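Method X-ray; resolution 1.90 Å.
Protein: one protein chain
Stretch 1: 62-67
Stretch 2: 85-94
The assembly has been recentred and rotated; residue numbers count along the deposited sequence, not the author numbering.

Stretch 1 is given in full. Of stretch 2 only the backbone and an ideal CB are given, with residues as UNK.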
# COMPACT_ATOMS: atom_id res chain seq x y z
N GLY A 62 2.14 -2.20 -12.02
CA GLY A 62 2.18 -0.84 -12.57
C GLY A 62 2.64 0.17 -11.54
O GLY A 62 2.89 -0.19 -10.39
N ASP A 63 2.74 1.42 -11.97
CA ASP A 63 3.23 2.52 -11.13
C ASP A 63 2.07 3.05 -10.29
O ASP A 63 1.11 3.57 -10.84
CB ASP A 63 3.79 3.62 -12.04
CG ASP A 63 4.51 4.72 -11.28
OD1 ASP A 63 4.29 4.92 -10.05
OD2 ASP A 63 5.33 5.42 -11.94
N VAL A 64 2.17 2.91 -8.97
CA VAL A 64 1.11 3.32 -8.06
C VAL A 64 0.67 4.78 -8.29
O VAL A 64 -0.49 5.11 -8.10
CB VAL A 64 1.53 3.10 -6.60
CG1 VAL A 64 2.51 4.17 -6.13
CG2 VAL A 64 0.31 3.08 -5.70
N ALA A 65 1.59 5.65 -8.71
CA ALA A 65 1.30 7.04 -8.91
C ALA A 65 0.24 7.32 -9.98
O ALA A 65 -0.33 8.40 -10.00
CB ALA A 65 2.58 7.81 -9.22
N LEU A 66 -0.05 6.33 -10.81
CA LEU A 66 -1.03 6.50 -11.88
C LEU A 66 -2.44 6.21 -11.44
O LEU A 66 -3.38 6.48 -12.17
CB LEU A 66 -0.70 5.55 -13.02
CG LEU A 66 0.67 5.83 -13.68
CD1 LEU A 66 0.98 4.77 -14.71
CD2 LEU A 66 0.65 7.20 -14.30
N LEU A 67 -2.61 5.66 -10.25
CA LEU A 67 -3.92 5.15 -9.86
C LEU A 67 -4.85 6.24 -9.36
O LEU A 67 -4.43 7.12 -8.61
CB LEU A 67 -3.76 4.06 -8.80
CG LEU A 67 -3.11 2.74 -9.24
CD1 LEU A 67 -2.81 1.91 -8.00
CD2 LEU A 67 -4.01 1.99 -10.21
N UNK A 85 12.27 4.46 -6.17
CA UNK A 85 11.44 4.45 -7.37
C UNK A 85 9.97 4.87 -7.14
O UNK A 85 9.35 5.52 -7.99
CB UNK A 85 11.47 3.05 -7.98
N UNK A 86 9.41 4.51 -5.99
CA UNK A 86 8.02 4.85 -5.69
C UNK A 86 7.89 6.34 -5.52
O UNK A 86 7.12 7.00 -6.25
CB UNK A 86 7.53 4.13 -4.44
N UNK A 87 8.69 6.90 -4.59
CA UNK A 87 8.68 8.32 -4.29
C UNK A 87 9.04 9.19 -5.49
O UNK A 87 8.55 10.31 -5.60
CB UNK A 87 9.65 8.61 -3.14
N UNK A 88 9.94 8.70 -6.33
CA UNK A 88 10.33 9.46 -7.51
C UNK A 88 9.12 9.73 -8.42
O UNK A 88 8.90 10.85 -8.85
CB UNK A 88 11.42 8.71 -8.28
N UNK A 89 8.33 8.69 -8.71
CA UNK A 89 7.11 8.89 -9.54
C UNK A 89 6.10 9.76 -8.87
O UNK A 89 5.55 10.67 -9.48
CB UNK A 89 6.45 7.55 -9.88
N UNK A 90 5.81 9.43 -7.61
CA UNK A 90 4.81 10.15 -6.88
C UNK A 90 5.18 11.64 -6.84
O UNK A 90 4.33 12.48 -7.12
CB UNK A 90 4.66 9.58 -5.47
N UNK A 91 6.41 12.00 -6.47
CA UNK A 91 6.75 13.45 -6.36
C UNK A 91 6.69 14.17 -7.72
O UNK A 91 6.21 15.31 -7.84
CB UNK A 91 8.15 13.62 -5.76
N UNK A 92 7.15 13.50 -8.74
CA UNK A 92 7.11 14.07 -10.05
C UNK A 92 5.66 14.34 -10.47
O UNK A 92 5.34 15.42 -10.97
CB UNK A 92 7.81 13.15 -11.05
N UNK A 93 4.77 13.36 -10.26
CA UNK A 93 3.39 13.52 -10.75
C UNK A 93 2.54 14.40 -9.89
O UNK A 93 1.63 15.07 -10.40
CB UNK A 93 2.71 12.15 -10.87
N UNK A 94 2.82 14.44 -8.59
CA UNK A 94 2.10 15.37 -7.75
C UNK A 94 2.46 16.84 -8.05
O UNK A 94 1.59 17.71 -7.97
CB UNK A 94 2.38 15.05 -6.28

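Stretch 1 is a short loop that tightens into a 3-10 segment at 64-66, and stretch 2 is a helix lying against it. Three features of stretch 1 set the terms: the carboxylate of Asp63, the small apolar methyl of Ala65, and the branched side chains of Val64 and Leu66 beyond it.

Position 85 is the first residue of this stretch and already helical, with nothing of stretch 1 within 5.5 Å of its ideal CB. Phi of -55° would allow even a ring closed onto the backbone nitrogen. The residue is Pro85.

At 86 the CA-to-CB bond points sideways, and the ideal CB stands 5.3 Å from Val64 CG1. An apolar side chain of moderate size could close that gap; a small one would leave it open. Val86 takes the t rotamer and brings its CG1 to 4.3 Å from Val64 CG1, a light apolar touch.

Positions 87 and 88 find nothing of stretch 1 near their ideal CB atoms, so the contact leaves both unconstrained and any helix-tolerant residue would pass. They are Ser87, whose hydroxyl is hydrogen-bonded elsewhere in the structure, and Glu88.

Position 89 is the most restrictive. Its CA-to-CB bond points toward stretch 1, and the ideal CB is already a tight 3.2 Å from Asp63 OD2 and 3.9 Å from Ala65 CB. With an acceptor so near, a short side chain carrying a donor is favoured, serine above all, since a methyl branching off CB in the t position would crowd Asp63 OD2 and Ala65 CB; alanine would fit but offer the carboxylate nothing. Ser89, in the m rotamer, places OG 2.9 Å from Asp63 OD2. Ser89 OG also lies 3.3 Å from Pro85 O, and the geometry does not decide which acceptor takes its proton. Asp63 is also anchored within its own stretch: Ala65 N, in the 3-10 segment, donates to Asp63 OD1 at 3.1 Å.

At 90 the CA-to-CB bond points sideways, the ideal CB 4.6 Å from Ala65 CB. Here the backbones come close, the CA atoms of Ala65 and residue 90 being 5.1 Å apart, and an aliphatic chain could run along the methyl toward Val64. Leucine, isoleucine or methionine are plausible. Ile90 sets CG1 4.0 Å from Ala65 CB and extends CD1 to 4.1 Å from Val64 CG1, so one side chain touches two neighbouring residues of the 3-10 segment.

Positions 91 and 92 again have no atom of stretch 1 within 5.5 Å of their ideal CB atoms, leaving wide freedom. Phe91 and Met92 occupy them without joining the contact.

At 93, one turn on from 89, the CA-to-CB bond again points toward stretch 1, with the ideal CB 4.6 Å from Ala65 CB and Leu66 nearby. An aliphatic side chain fits this greasy corner. Leu93 brings CD1 to 3.8 Å from Ala65 CB and 4.1 Å from Leu66 CD2, bridging the two.

Position 94 is out of reach and unconstrained by stretch 1; it is Ala94.

Stretch 2 (85-94) PVSESIFMLA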
# COMPACT_ATOMS: atom_id res chain seq x y z
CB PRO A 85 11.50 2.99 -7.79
CG PRO A 85 12.75 2.46 -7.20
CD PRO A 85 12.87 3.15 -5.90
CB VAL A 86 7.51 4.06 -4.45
CG1 VAL A 86 6.21 4.66 -3.94
CG2 VAL A 86 7.33 2.61 -4.81
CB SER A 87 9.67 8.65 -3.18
OG SER A 87 9.24 8.11 -1.94
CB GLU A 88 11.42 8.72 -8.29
CG GLU A 88 12.80 8.81 -7.66
CD GLU A 88 13.85 8.08 -8.49
OE1 GLU A 88 14.16 8.58 -9.60
OE2 GLU A 88 14.35 7.01 -8.04
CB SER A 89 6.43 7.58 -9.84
OG SER A 89 7.38 6.71 -10.35
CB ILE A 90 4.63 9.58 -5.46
CG1 ILE A 90 4.01 8.16 -5.49
CG2 ILE A 90 3.82 10.53 -4.64
CD1 ILE A 90 3.73 7.55 -4.10
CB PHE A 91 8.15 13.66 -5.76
CG PHE A 91 8.26 13.36 -4.30
CD1 PHE A 91 7.14 13.18 -3.50
CD2 PHE A 91 9.49 13.29 -3.71
CE1 PHE A 91 7.27 12.92 -2.14
CE2 PHE A 91 9.63 13.03 -2.36
CZ PHE A 91 8.52 12.86 -1.57
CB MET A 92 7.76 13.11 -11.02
CG MET A 92 7.52 13.52 -12.45
SD MET A 92 8.55 12.58 -13.56
CE MET A 92 10.13 13.35 -13.24
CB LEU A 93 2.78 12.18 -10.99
CG LEU A 93 3.47 11.45 -12.13
CD1 LEU A 93 2.83 10.08 -12.29
CD2 LEU A 93 3.37 12.26 -13.43
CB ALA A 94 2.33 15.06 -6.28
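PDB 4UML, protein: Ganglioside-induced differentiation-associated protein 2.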